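Long-range contacts in peroxisomal catalase A (PDB 1A4E), which catalyses the breakdown of hydrogen peroxide to water and oxygen with heme as cofactor, and probably protects the yeast cell from peroxide made by peroxisomal oxidases: residues Asn54-Gly59 against Arg93-Gly98; Phe66-Asp71 against Ser82-Arg87; Asp109-Ala114 against Tyr128-Val133. All coordinates share one frame; numbering follows the deposited sequence.

Contact 1: Asn54-Gly59 against Arg93-Gly98. With HEM (protoporphyrin IX containing Fe), chain I; AZI (azide ion), chain H.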
loop_
_atom_site.group_PDB
_atom_site.type_symbol
_atom_site.label_atom_id
_atom_site.label_comp_id
_atom_site.label_asym_id
_atom_site.label_seq_id
_atom_site.Cartn_x
_atom_site.Cartn_y
_atom_site.Cartn_z
ATOM N N ASN B 54 2.582 8.437 -13.703
ATOM C CA ASN B 54 2.346 7.732 -14.957
ATOM C C ASN B 54 1.307 8.510 -15.785
ATOM O O ASN B 54 0.118 8.460 -15.476
ATOM C CB ASN B 54 1.857 6.312 -14.642
ATOM C CG ASN B 54 1.758 5.400 -15.856
ATOM O OD1 ASN B 54 2.490 5.531 -16.835
ATOM N ND2 ASN B 54 0.834 4.443 -15.820
ATOM N N PRO B 55 1.668 9.289 -16.816
ATOM C CA PRO B 55 3.044 9.596 -17.202
ATOM C C PRO B 55 3.570 10.854 -16.499
ATOM O O PRO B 55 3.054 11.250 -15.446
ATOM C CB PRO B 55 2.912 9.686 -18.705
ATOM C CG PRO B 55 1.620 10.462 -18.859
ATOM C CD PRO B 55 0.726 9.846 -17.787
ATOM N N HIS B 56 4.556 11.513 -17.127
ATOM C CA HIS B 56 5.233 12.702 -16.630
ATOM C C HIS B 56 6.006 12.401 -15.358
ATOM O O HIS B 56 6.018 13.170 -14.409
ATOM C CB HIS B 56 4.238 13.841 -16.355
ATOM C CG HIS B 56 3.628 14.523 -17.571
ATOM N ND1 HIS B 56 3.946 15.709 -18.080
ATOM C CD2 HIS B 56 2.572 14.037 -18.304
ATOM C CE1 HIS B 56 3.127 15.966 -19.069
ATOM N NE2 HIS B 56 2.307 14.955 -19.193
ATOM N N ALA B 57 6.679 11.252 -15.319
ATOM C CA ALA B 57 7.470 10.838 -14.169
ATOM C C ALA B 57 8.644 11.750 -13.805
ATOM O O ALA B 57 8.922 12.001 -12.634
ATOM C CB ALA B 57 8.002 9.441 -14.436
ATOM N N HIS B 58 9.318 12.286 -14.819
ATOM C CA HIS B 58 10.482 13.131 -14.636
ATOM C C HIS B 58 10.104 14.602 -14.712
ATOM O O HIS B 58 9.502 15.020 -15.701
ATOM C CB HIS B 58 11.505 12.793 -15.718
ATOM C CG HIS B 58 12.821 13.494 -15.474
ATOM N ND1 HIS B 58 13.658 13.258 -14.479
ATOM C CD2 HIS B 58 13.338 14.508 -16.229
ATOM C CE1 HIS B 58 14.665 14.078 -14.586
ATOM N NE2 HIS B 58 14.461 14.822 -15.642
ATOM N N GLY B 59 10.491 15.403 -13.709
ATOM C CA GLY B 59 10.158 16.818 -13.693
ATOM C C GLY B 59 10.969 17.671 -12.723
ATOM O O GLY B 59 11.897 17.213 -12.055
ATOM N N ARG B 93 4.986 22.655 -11.600
ATOM C CA ARG B 93 5.873 21.547 -11.889
ATOM C C ARG B 93 5.907 21.430 -13.404
ATOM O O ARG B 93 4.883 21.397 -14.090
ATOM C CB ARG B 93 5.389 20.195 -11.304
ATOM C CG ARG B 93 6.594 19.245 -11.220
ATOM C CD ARG B 93 6.426 17.890 -10.533
ATOM N NE ARG B 93 5.833 16.984 -11.472
ATOM C CZ ARG B 93 6.467 15.978 -12.066
ATOM N NH1 ARG B 93 7.725 15.623 -11.877
ATOM N NH2 ARG B 93 5.808 15.367 -13.012
ATOM N N PHE B 94 7.137 21.488 -13.916
ATOM C CA PHE B 94 7.433 21.279 -15.323
ATOM C C PHE B 94 7.906 19.848 -15.503
ATOM O O PHE B 94 8.524 19.305 -14.595
ATOM C CB PHE B 94 8.535 22.182 -15.771
ATOM C CG PHE B 94 8.254 23.663 -15.651
ATOM C CD1 PHE B 94 7.370 24.276 -16.543
ATOM C CD2 PHE B 94 8.921 24.409 -14.685
ATOM C CE1 PHE B 94 7.162 25.653 -16.470
ATOM C CE2 PHE B 94 8.703 25.784 -14.623
ATOM C CZ PHE B 94 7.828 26.406 -15.511
ATOM N N SER B 95 7.691 19.203 -16.649
ATOM C CA SER B 95 8.070 17.807 -16.813
ATOM C C SER B 95 8.137 17.337 -18.252
ATOM O O SER B 95 7.736 18.050 -19.164
ATOM C CB SER B 95 7.068 16.929 -16.081
ATOM O OG SER B 95 5.761 17.218 -16.538
ATOM N N THR B 96 8.689 16.144 -18.482
ATOM C CA THR B 96 8.596 15.515 -19.792
ATOM C C THR B 96 7.398 14.555 -19.741
ATOM O O THR B 96 6.637 14.573 -18.767
ATOM C CB THR B 96 9.931 14.793 -20.093
ATOM O OG1 THR B 96 10.182 13.910 -19.012
ATOM C CG2 THR B 96 11.097 15.762 -20.254
ATOM N N VAL B 97 7.138 13.716 -20.750
ATOM C CA VAL B 97 5.963 12.842 -20.708
ATOM C C VAL B 97 6.278 11.350 -20.628
ATOM O O VAL B 97 5.868 10.697 -19.665
ATOM C CB VAL B 97 5.055 13.105 -21.952
ATOM C CG1 VAL B 97 3.796 12.254 -21.915
ATOM C CG2 VAL B 97 4.590 14.542 -21.947
ATOM N N GLY B 98 7.002 10.770 -21.596
ATOM C CA GLY B 98 7.172 9.323 -21.645
ATOM C C GLY B 98 8.272 8.722 -20.792
ATOM O O GLY B 98 8.178 7.555 -20.424
HETATM C CHA HEM I . -0.023 13.841 -15.628
HETATM C CHB HEM I . -3.754 11.188 -17.058
HETATM C CHC HEM I . -4.201 13.952 -20.941
HETATM C CHD HEM I . -1.192 17.133 -18.949
HETATM C C1A HEM I . -0.899 12.780 -15.768
HETATM C C2A HEM I . -1.095 11.755 -14.760
HETATM C C3A HEM I . -2.202 11.061 -15.118
HETATM C C4A HEM I . -2.659 11.637 -16.359
HETATM C CMA HEM I . -2.898 9.948 -14.349
HETATM C CAA HEM I . -0.264 11.559 -13.505
HETATM C CBA HEM I . -1.018 12.129 -12.325
HETATM C CGA HEM I . -0.319 11.984 -10.991
HETATM O O1A HEM I . 0.137 10.900 -10.635
HETATM O O2A HEM I . -0.252 12.983 -10.293
HETATM C C1B HEM I . -4.222 11.732 -18.234
HETATM C C2B HEM I . -5.306 11.169 -19.003
HETATM C C3B HEM I . -5.376 11.888 -20.174
HETATM C C4B HEM I . -4.334 12.899 -20.066
HETATM C CMB HEM I . -6.139 9.982 -18.532
HETATM C CAB HEM I . -6.220 11.743 -21.282
HETATM C CBB HEM I . -7.448 10.939 -21.386
HETATM C C1C HEM I . -3.438 15.083 -20.728
HETATM C C2C HEM I . -3.567 16.296 -21.503
HETATM C C3C HEM I . -2.767 17.228 -20.907
HETATM C C4C HEM I . -2.147 16.564 -19.776
HETATM C CMC HEM I . -4.483 16.461 -22.713
HETATM C CAC HEM I . -2.605 18.563 -21.248
HETATM C CBC HEM I . -3.696 19.512 -21.280
HETATM C C1D HEM I . -0.590 16.503 -17.876
HETATM C C2D HEM I . 0.422 17.098 -17.041
HETATM C C3D HEM I . 0.765 16.160 -16.132
HETATM C C4D HEM I . -0.039 14.998 -16.395
HETATM C CMD HEM I . 0.982 18.511 -17.139
HETATM C CAD HEM I . 1.839 16.285 -15.068
HETATM C CBD HEM I . 1.358 16.846 -13.750
HETATM C CGD HEM I . 2.524 16.984 -12.788
HETATM O O1D HEM I . 3.457 17.715 -13.087
HETATM O O2D HEM I . 2.519 16.353 -11.738
HETATM N NA HEM I . -1.886 12.716 -16.735
HETATM N NB HEM I . -3.646 12.805 -18.874
HETATM N NC HEM I . -2.604 15.265 -19.645
HETATM N ND HEM I . -0.882 15.216 -17.465
HETATM FE FE HEM I . -2.221 13.983 -18.202
HETATM N N1 AZI H . -0.804 12.936 -19.333
HETATM N N2 AZI H . -0.191 13.676 -20.346
HETATM N N3 AZI H . 0.422 14.414 -21.362
HETATM O O HOH W 1 6.603 8.892 -17.505
HETATM O O HOH W 2 8.504 12.079 -17.733
#

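Contact 2: Phe66-Asp71 against Ser82-Arg87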
loop_
_atom_site.group_PDB
_atom_site.type_symbol
_atom_site.label_atom_id
_atom_site.label_comp_id
_atom_site.label_asym_id
_atom_site.label_seq_id
_atom_site.Cartn_x
_atom_site.Cartn_y
_atom_site.Cartn_z
ATOM N N PHE B 66 0.790 34.365 -9.061
ATOM C CA PHE B 66 0.017 34.858 -10.176
ATOM C C PHE B 66 -0.434 36.248 -9.741
ATOM O O PHE B 66 -0.867 36.441 -8.607
ATOM C CB PHE B 66 -1.204 33.978 -10.431
ATOM C CG PHE B 66 -2.171 34.558 -11.462
ATOM C CD1 PHE B 66 -1.906 34.437 -12.833
ATOM C CD2 PHE B 66 -3.320 35.234 -11.038
ATOM C CE1 PHE B 66 -2.786 34.988 -13.767
ATOM C CE2 PHE B 66 -4.194 35.783 -11.979
ATOM C CZ PHE B 66 -3.930 35.665 -13.343
ATOM N N GLU B 67 -0.337 37.235 -10.636
ATOM C CA GLU B 67 -0.803 38.585 -10.359
ATOM C C GLU B 67 -1.814 38.978 -11.428
ATOM O O GLU B 67 -1.546 38.803 -12.610
ATOM C CB GLU B 67 0.360 39.562 -10.390
ATOM C CG GLU B 67 -0.037 40.936 -9.852
ATOM C CD GLU B 67 1.071 41.977 -9.888
ATOM O OE1 GLU B 67 2.123 41.758 -9.288
ATOM O OE2 GLU B 67 0.880 43.014 -10.516
ATOM N N VAL B 68 -2.988 39.493 -11.050
ATOM C CA VAL B 68 -3.978 39.972 -12.012
ATOM C C VAL B 68 -3.500 41.324 -12.533
ATOM O O VAL B 68 -3.117 42.194 -11.749
ATOM C CB VAL B 68 -5.359 40.154 -11.345
ATOM C CG1 VAL B 68 -6.376 40.636 -12.367
ATOM C CG2 VAL B 68 -5.817 38.838 -10.751
ATOM N N THR B 69 -3.456 41.521 -13.851
ATOM C CA THR B 69 -3.057 42.816 -14.393
ATOM C C THR B 69 -4.172 43.449 -15.216
ATOM O O THR B 69 -4.143 44.647 -15.493
ATOM C CB THR B 69 -1.769 42.670 -15.254
ATOM O OG1 THR B 69 -2.008 41.738 -16.297
ATOM C CG2 THR B 69 -0.597 42.220 -14.398
ATOM N N ASP B 70 -5.179 42.671 -15.622
ATOM C CA ASP B 70 -6.289 43.190 -16.403
ATOM C C ASP B 70 -7.610 42.618 -15.929
ATOM O O ASP B 70 -7.698 41.494 -15.429
ATOM C CB ASP B 70 -6.149 42.843 -17.877
ATOM C CG ASP B 70 -4.883 43.378 -18.522
ATOM O OD1 ASP B 70 -3.859 42.721 -18.384
ATOM O OD2 ASP B 70 -4.921 44.434 -19.156
ATOM N N ASP B 71 -8.661 43.415 -16.112
ATOM C CA ASP B 71 -9.986 43.008 -15.712
ATOM C C ASP B 71 -10.589 41.979 -16.655
ATOM O O ASP B 71 -10.636 42.195 -17.866
ATOM C CB ASP B 71 -10.898 44.226 -15.646
ATOM C CG ASP B 71 -12.270 43.887 -15.088
ATOM O OD1 ASP B 71 -12.328 43.293 -14.019
ATOM O OD2 ASP B 71 -13.277 44.195 -15.720
ATOM N N SER B 82 -10.645 38.703 -8.974
ATOM C CA SER B 82 -11.506 39.826 -8.620
ATOM C C SER B 82 -10.972 41.248 -8.584
ATOM O O SER B 82 -11.770 42.167 -8.760
ATOM C CB SER B 82 -12.155 39.548 -7.273
ATOM O OG SER B 82 -11.194 39.449 -6.239
ATOM N N LYS B 83 -9.678 41.495 -8.349
ATOM C CA LYS B 83 -9.130 42.852 -8.316
ATOM C C LYS B 83 -7.799 42.868 -9.051
ATOM O O LYS B 83 -7.069 41.879 -9.054
ATOM C CB LYS B 83 -8.823 43.379 -6.899
ATOM C CG LYS B 83 -9.920 43.420 -5.830
ATOM C CD LYS B 83 -9.875 42.162 -4.934
ATOM C CE LYS B 83 -10.894 42.168 -3.781
ATOM N NZ LYS B 83 -10.684 41.040 -2.885
ATOM N N ILE B 84 -7.473 43.995 -9.695
ATOM C CA ILE B 84 -6.202 44.157 -10.392
ATOM C C ILE B 84 -5.103 44.374 -9.363
ATOM O O ILE B 84 -5.197 45.195 -8.452
ATOM C CB ILE B 84 -6.291 45.358 -11.384
ATOM C CG1 ILE B 84 -7.270 44.966 -12.486
ATOM C CG2 ILE B 84 -4.927 45.712 -11.988
ATOM C CD1 ILE B 84 -7.430 45.976 -13.632
ATOM N N GLY B 85 -4.070 43.555 -9.517
ATOM C CA GLY B 85 -2.929 43.586 -8.626
ATOM C C GLY B 85 -2.976 42.479 -7.582
ATOM O O GLY B 85 -1.999 42.282 -6.858
ATOM N N LYS B 86 -4.099 41.750 -7.495
ATOM C CA LYS B 86 -4.264 40.673 -6.540
ATOM C C LYS B 86 -3.350 39.506 -6.873
ATOM O O LYS B 86 -3.316 39.002 -7.994
ATOM C CB LYS B 86 -5.704 40.226 -6.560
ATOM C CG LYS B 86 -6.073 39.123 -5.586
ATOM C CD LYS B 86 -7.580 39.036 -5.559
ATOM C CE LYS B 86 -7.989 38.030 -4.511
ATOM N NZ LYS B 86 -9.386 38.231 -4.186
ATOM N N ARG B 87 -2.552 39.136 -5.871
ATOM C CA ARG B 87 -1.640 38.015 -5.997
ATOM C C ARG B 87 -2.157 36.772 -5.302
ATOM O O ARG B 87 -2.807 36.819 -4.260
ATOM C CB ARG B 87 -0.293 38.351 -5.412
ATOM C CG ARG B 87 0.420 39.417 -6.210
ATOM C CD ARG B 87 1.762 39.670 -5.572
ATOM N NE ARG B 87 2.462 40.687 -6.325
ATOM C CZ ARG B 87 3.783 40.839 -6.252
ATOM N NH1 ARG B 87 4.539 40.062 -5.475
ATOM N NH2 ARG B 87 4.359 41.768 -7.012
#

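Contact 3: Asp109-Ala114 against Tyr128-Val133. With HEM (protoporphyrin IX containing Fe), chain I; AZI (azide ion), chain H.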
loop_
_atom_site.group_PDB
_atom_site.type_symbol
_atom_site.label_atom_id
_atom_site.label_comp_id
_atom_site.label_asym_id
_atom_site.label_seq_id
_atom_site.Cartn_x
_atom_site.Cartn_y
_atom_site.Cartn_z
ATOM N N ASP B 109 9.826 15.489 -26.542
ATOM C CA ASP B 109 8.573 15.194 -25.861
ATOM C C ASP B 109 7.765 16.476 -25.770
ATOM O O ASP B 109 8.323 17.560 -25.939
ATOM C CB ASP B 109 8.801 14.693 -24.426
ATOM C CG ASP B 109 8.453 13.236 -24.155
ATOM O OD1 ASP B 109 7.867 12.556 -24.998
ATOM O OD2 ASP B 109 8.775 12.777 -23.066
ATOM N N PRO B 110 6.464 16.444 -25.466
ATOM C CA PRO B 110 5.800 17.563 -24.821
ATOM C C PRO B 110 6.401 17.777 -23.436
ATOM O O PRO B 110 7.023 16.890 -22.837
ATOM C CB PRO B 110 4.330 17.175 -24.770
ATOM C CG PRO B 110 4.198 16.037 -25.759
ATOM C CD PRO B 110 5.540 15.330 -25.672
ATOM N N ARG B 111 6.270 19.013 -22.972
ATOM C CA ARG B 111 6.633 19.343 -21.619
ATOM C C ARG B 111 5.342 19.666 -20.884
ATOM O O ARG B 111 4.438 20.302 -21.433
ATOM C CB ARG B 111 7.521 20.570 -21.517
ATOM C CG ARG B 111 8.895 20.583 -22.165
ATOM C CD ARG B 111 9.837 19.499 -21.658
ATOM N NE ARG B 111 9.892 18.506 -22.701
ATOM C CZ ARG B 111 10.985 18.255 -23.416
ATOM N NH1 ARG B 111 12.160 18.854 -23.250
ATOM N NH2 ARG B 111 10.827 17.433 -24.429
ATOM N N GLY B 112 5.226 19.197 -19.639
ATOM C CA GLY B 112 4.112 19.564 -18.792
ATOM C C GLY B 112 4.389 20.917 -18.156
ATOM O O GLY B 112 5.536 21.321 -17.963
ATOM N N PHE B 113 3.298 21.602 -17.820
ATOM C CA PHE B 113 3.314 22.927 -17.231
ATOM C C PHE B 113 2.049 22.950 -16.373
ATOM O O PHE B 113 0.975 23.415 -16.771
ATOM C CB PHE B 113 3.283 23.974 -18.371
ATOM C CG PHE B 113 3.586 25.432 -18.010
ATOM C CD1 PHE B 113 3.259 25.982 -16.758
ATOM C CD2 PHE B 113 4.196 26.246 -18.972
ATOM C CE1 PHE B 113 3.535 27.323 -16.481
ATOM C CE2 PHE B 113 4.466 27.586 -18.691
ATOM C CZ PHE B 113 4.139 28.124 -17.447
ATOM N N ALA B 114 2.212 22.374 -15.176
ATOM C CA ALA B 114 1.140 22.256 -14.200
ATOM C C ALA B 114 1.279 23.300 -13.110
ATOM O O ALA B 114 2.337 23.391 -12.489
ATOM C CB ALA B 114 1.176 20.879 -13.560
ATOM N N TYR B 128 -1.664 21.909 -17.613
ATOM C CA TYR B 128 -1.465 22.212 -19.027
ATOM C C TYR B 128 -0.224 21.587 -19.619
ATOM O O TYR B 128 0.673 21.190 -18.885
ATOM C CB TYR B 128 -1.325 23.694 -19.217
ATOM C CG TYR B 128 -2.503 24.574 -18.842
ATOM C CD1 TYR B 128 -3.723 24.051 -18.395
ATOM C CD2 TYR B 128 -2.345 25.950 -18.989
ATOM C CE1 TYR B 128 -4.785 24.899 -18.103
ATOM C CE2 TYR B 128 -3.404 26.807 -18.700
ATOM C CZ TYR B 128 -4.609 26.273 -18.265
ATOM O OH TYR B 128 -5.658 27.121 -18.001
ATOM N N ASN B 129 -0.143 21.500 -20.949
ATOM C CA ASN B 129 1.088 21.099 -21.624
ATOM C C ASN B 129 1.664 22.282 -22.387
ATOM O O ASN B 129 1.041 23.348 -22.449
ATOM C CB ASN B 129 0.844 19.952 -22.604
ATOM C CG ASN B 129 0.933 18.589 -21.942
ATOM O OD1 ASN B 129 1.634 18.415 -20.950
ATOM N ND2 ASN B 129 0.221 17.584 -22.440
ATOM N N ASN B 130 2.869 22.132 -22.958
ATOM C CA ASN B 130 3.474 23.229 -23.697
ATOM C C ASN B 130 3.124 23.234 -25.191
ATOM O O ASN B 130 3.810 23.820 -26.030
ATOM C CB ASN B 130 4.975 23.167 -23.498
ATOM C CG ASN B 130 5.700 22.129 -24.323
ATOM O OD1 ASN B 130 6.883 22.303 -24.606
ATOM N ND2 ASN B 130 5.046 21.043 -24.733
ATOM N N THR B 131 2.033 22.537 -25.518
ATOM C CA THR B 131 1.521 22.454 -26.870
ATOM C C THR B 131 0.040 22.827 -26.875
ATOM O O THR B 131 -0.649 22.561 -25.891
ATOM C CB THR B 131 1.789 21.017 -27.386
ATOM O OG1 THR B 131 1.115 20.943 -28.633
ATOM C CG2 THR B 131 1.350 19.899 -26.450
ATOM N N PRO B 132 -0.490 23.494 -27.917
ATOM C CA PRO B 132 -1.896 23.880 -28.049
ATOM C C PRO B 132 -2.882 22.722 -28.137
ATOM O O PRO B 132 -4.055 22.849 -27.779
ATOM C CB PRO B 132 -1.952 24.729 -29.290
ATOM C CG PRO B 132 -0.535 25.119 -29.575
ATOM C CD PRO B 132 0.242 23.908 -29.110
ATOM N N VAL B 133 -2.398 21.595 -28.678
ATOM C CA VAL B 133 -3.223 20.411 -28.893
ATOM C C VAL B 133 -2.642 19.164 -28.227
ATOM O O VAL B 133 -1.686 19.258 -27.456
ATOM C CB VAL B 133 -3.389 20.178 -30.431
ATOM C CG1 VAL B 133 -4.153 21.340 -31.037
ATOM C CG2 VAL B 133 -2.048 20.076 -31.121
HETATM C CHA HEM I . -0.023 13.841 -15.628
HETATM C CHB HEM I . -3.754 11.188 -17.058
HETATM C CHC HEM I . -4.201 13.952 -20.941
HETATM C CHD HEM I . -1.192 17.133 -18.949
HETATM C C1A HEM I . -0.899 12.780 -15.768
HETATM C C2A HEM I . -1.095 11.755 -14.760
HETATM C C3A HEM I . -2.202 11.061 -15.118
HETATM C C4A HEM I . -2.659 11.637 -16.359
HETATM C CMA HEM I . -2.898 9.948 -14.349
HETATM C CAA HEM I . -0.264 11.559 -13.505
HETATM C CBA HEM I . -1.018 12.129 -12.325
HETATM C CGA HEM I . -0.319 11.984 -10.991
HETATM O O1A HEM I . 0.137 10.900 -10.635
HETATM O O2A HEM I . -0.252 12.983 -10.293
HETATM C C1B HEM I . -4.222 11.732 -18.234
HETATM C C2B HEM I . -5.306 11.169 -19.003
HETATM C C3B HEM I . -5.376 11.888 -20.174
HETATM C C4B HEM I . -4.334 12.899 -20.066
HETATM C CMB HEM I . -6.139 9.982 -18.532
HETATM C CAB HEM I . -6.220 11.743 -21.282
HETATM C CBB HEM I . -7.448 10.939 -21.386
HETATM C C1C HEM I . -3.438 15.083 -20.728
HETATM C C2C HEM I . -3.567 16.296 -21.503
HETATM C C3C HEM I . -2.767 17.228 -20.907
HETATM C C4C HEM I . -2.147 16.564 -19.776
HETATM C CMC HEM I . -4.483 16.461 -22.713
HETATM C CAC HEM I . -2.605 18.563 -21.248
HETATM C CBC HEM I . -3.696 19.512 -21.280
HETATM C C1D HEM I . -0.590 16.503 -17.876
HETATM C C2D HEM I . 0.422 17.098 -17.041
HETATM C C3D HEM I . 0.765 16.160 -16.132
HETATM C C4D HEM I . -0.039 14.998 -16.395
HETATM C CMD HEM I . 0.982 18.511 -17.139
HETATM C CAD HEM I . 1.839 16.285 -15.068
HETATM C CBD HEM I . 1.358 16.846 -13.750
HETATM C CGD HEM I . 2.524 16.984 -12.788
HETATM O O1D HEM I . 3.457 17.715 -13.087
HETATM O O2D HEM I . 2.519 16.353 -11.738
HETATM N NA HEM I . -1.886 12.716 -16.735
HETATM N NB HEM I . -3.646 12.805 -18.874
HETATM N NC HEM I . -2.604 15.265 -19.645
HETATM N ND HEM I . -0.882 15.216 -17.465
HETATM FE FE HEM I . -2.221 13.983 -18.202
HETATM N N1 AZI H . -0.804 12.936 -19.333
HETATM N N2 AZI H . -0.191 13.676 -20.346
HETATM N N3 AZI H . 0.422 14.414 -21.362
#

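Contact 1: Asn54-Gly59 against Arg93-Gly98
The imidazole of His56 lies over pyrrole ring D of the heme on one face and is covered by Val97 on the other. This is the distal pocket of the catalase beta barrel: the loop leading into strand 59-68 folds against the end of strand 87-95 and brings the active-site histidine over the porphyrin. His56 CD2 comes within 3.4 Å of heme C4D. From the opposite face Val97 CG2 makes a CH-pi contact, 3.8 Å from the ring centroid. Both nitrogens fix the rotation of the ring. His56 ND1 donates to Ser95 OG at 2.8 Å, with the oxygen close to the ring plane; Ser95 chi1 of 55° sets OG between its own backbone N and carbonyl carbon, facing that edge. At the other corner His56 NE2 donates to azide N3 (2.9 Å, 166° at the hydrogen) and also to N2, while azide N1 binds the iron. An alanine here would probably deprive Ser95 OG and the azide of the imidazole N-H groups, leaving the azide the weak bond from Asn129, and open a gap between Val97 and the heme.

The backbone holds the loop in place. His56 N donates to Val97 O at 3.0 Å, Thr96 N donates to His58 O, and a water links His58 N to Thr96 OG1. The ring of His58 is anchored farther off, on Lys101 O and Asp105. Gly59 pairs with Ser95, and a CB on it would run into Arg93 NH1 and Phe94 O. Arg93, bent at chi3 (82°), joins loop and cofactor: NE reaches heme propionate O1D at 3.0 Å, and NH2, with its acceptor in the guanidinium plane, donates to His56 O at 2.6 Å.

Contact 2: Phe66-Asp71 against Ser82-Arg87
Glu67 crosses Arg87 at a slant, methylene on methylene and then carboxylate on guanidinium. Its CB lies 4.2 Å from Arg87 CG. The next atom, Glu67 CG, is anti to its own backbone N (chi1 -169°), which lays it 3.8 Å from Gly85 O and against the same Arg87 methylene. CD then comes up to Arg87 NE. At the tip Glu67 OE1 takes both NE and NH2 of Arg87 at 3.2 Å, a salt bridge whose two hydrogen bonds are weak and strongly bent, although the carboxylate and guanidinium planes are only 21° apart. The guanidinium has a second partner in Tyr65, through a cation-pi contact.

Glu67 and Arg87 face each other as a non-hydrogen-bonded antiparallel pair, and the backbone bonds follow just beyond them. Val68 N donates to Lys86 O at 3.1 Å, and Gly85 N returns a bond to Val68 O at 2.8 Å. The latter ties the strand to a type II turn from Lys83 to Lys86, with Gly85 at its third position, where the positive phi of 100° would jam a side chain against the preceding carbonyl. Val68 points into this turn, its CB 3.3 Å from Lys83 O. Ile84 reaches back the other way, laying CG2 on Thr69 O (3.7 Å) and CD1 near Asp71 N (3.8 Å).

The contact is mostly at the surface. Strand 59-68 ends here between strand 87-95, whose first residue is Arg87, and strand 294-303. Phe66 packs on Val296 and Ile299 of that second neighbour, and Asp70 makes a salt bridge to Arg295 there. On the turn side, Lys86 reaches Ala79 O and Glu120, just past the end of strand 112-119.

Contact 3: Asp109-Ala114 against Tyr128-Val133
Asn129 turns its amide across Gly112 toward the heme, resting OD1 3.5 Å from Gly112 CA. ND2 of this active-site asparagine lies 3.2 Å from heme CAC, the inner vinyl carbon, and gives a long, weak hydrogen bond to azide N3 at 3.4 Å, nearly straight at 170°. The porphyrin also meets bare backbone: Tyr128 O approaches heme methyl CMD at 3.2 Å, and Gly112 CA packs against the same methyl from the azide side. A side chain on Gly112 would clash with it, so the glycine lets the strand come this close.

Behind this first shell the two strands are joined by main-chain bonds. Phe113 and Tyr128 form a hydrogen-bonded antiparallel pair, Phe113 N donating to Tyr128 O at 2.9 Å and Tyr128 N to Phe113 O at 3.2 Å. One step along, Gly112 and Asn129 make the non-hydrogen-bonded pair, and Asn130 N then donates to Arg111 O at 2.9 Å. Asn130 lies alongside Arg111, whose side chain bends back at chi2 (-59°) and again at chi3. That fold brings NH2 to Asp109 O, at 2.9 Å, and to Val107 O, with NE weakly on Pro110 O.

Farther out, Phe113 and Tyr128 point to the face of the sheet away from Asn129. There Phe113 meets Trp260 and Phe94 edge-to-face, Tyr128 stacks on Trp126, and both lean on Ile219 of strand 212-221. Pro110 and Thr131 rest on helix 176-182.

The whole is the open end of the beta hairpin 112-119/122-129 in the catalase barrel, which sets Asn129 next to His56 in the distal heme site.

In the fold
All three contacts belong to one antiparallel sheet, but at different depths. Contacts 1 and 3 are buried near the centre of the subunit, about 10 Å apart between centres; they touch directly, since Ser95 O meets Gly112 N and Arg93 N meets Ala114 O where strands 87-95 and 112-119 run side by side. Both reach the heme and azide, contact 1 with a stacked imidazole and an arginine on a propionate, contact 3 with strand-to-strand backbone bonds, a glycine against the heme and the Asn129 amide. Contact 2 shares strands 59-68 and 87-95 with contact 1 but sits at their opposite ends, its centre about 30 Å away. There, near solvent, a chain turn, a salt bridge with weak hydrogen bonds and aliphatic side chains take over.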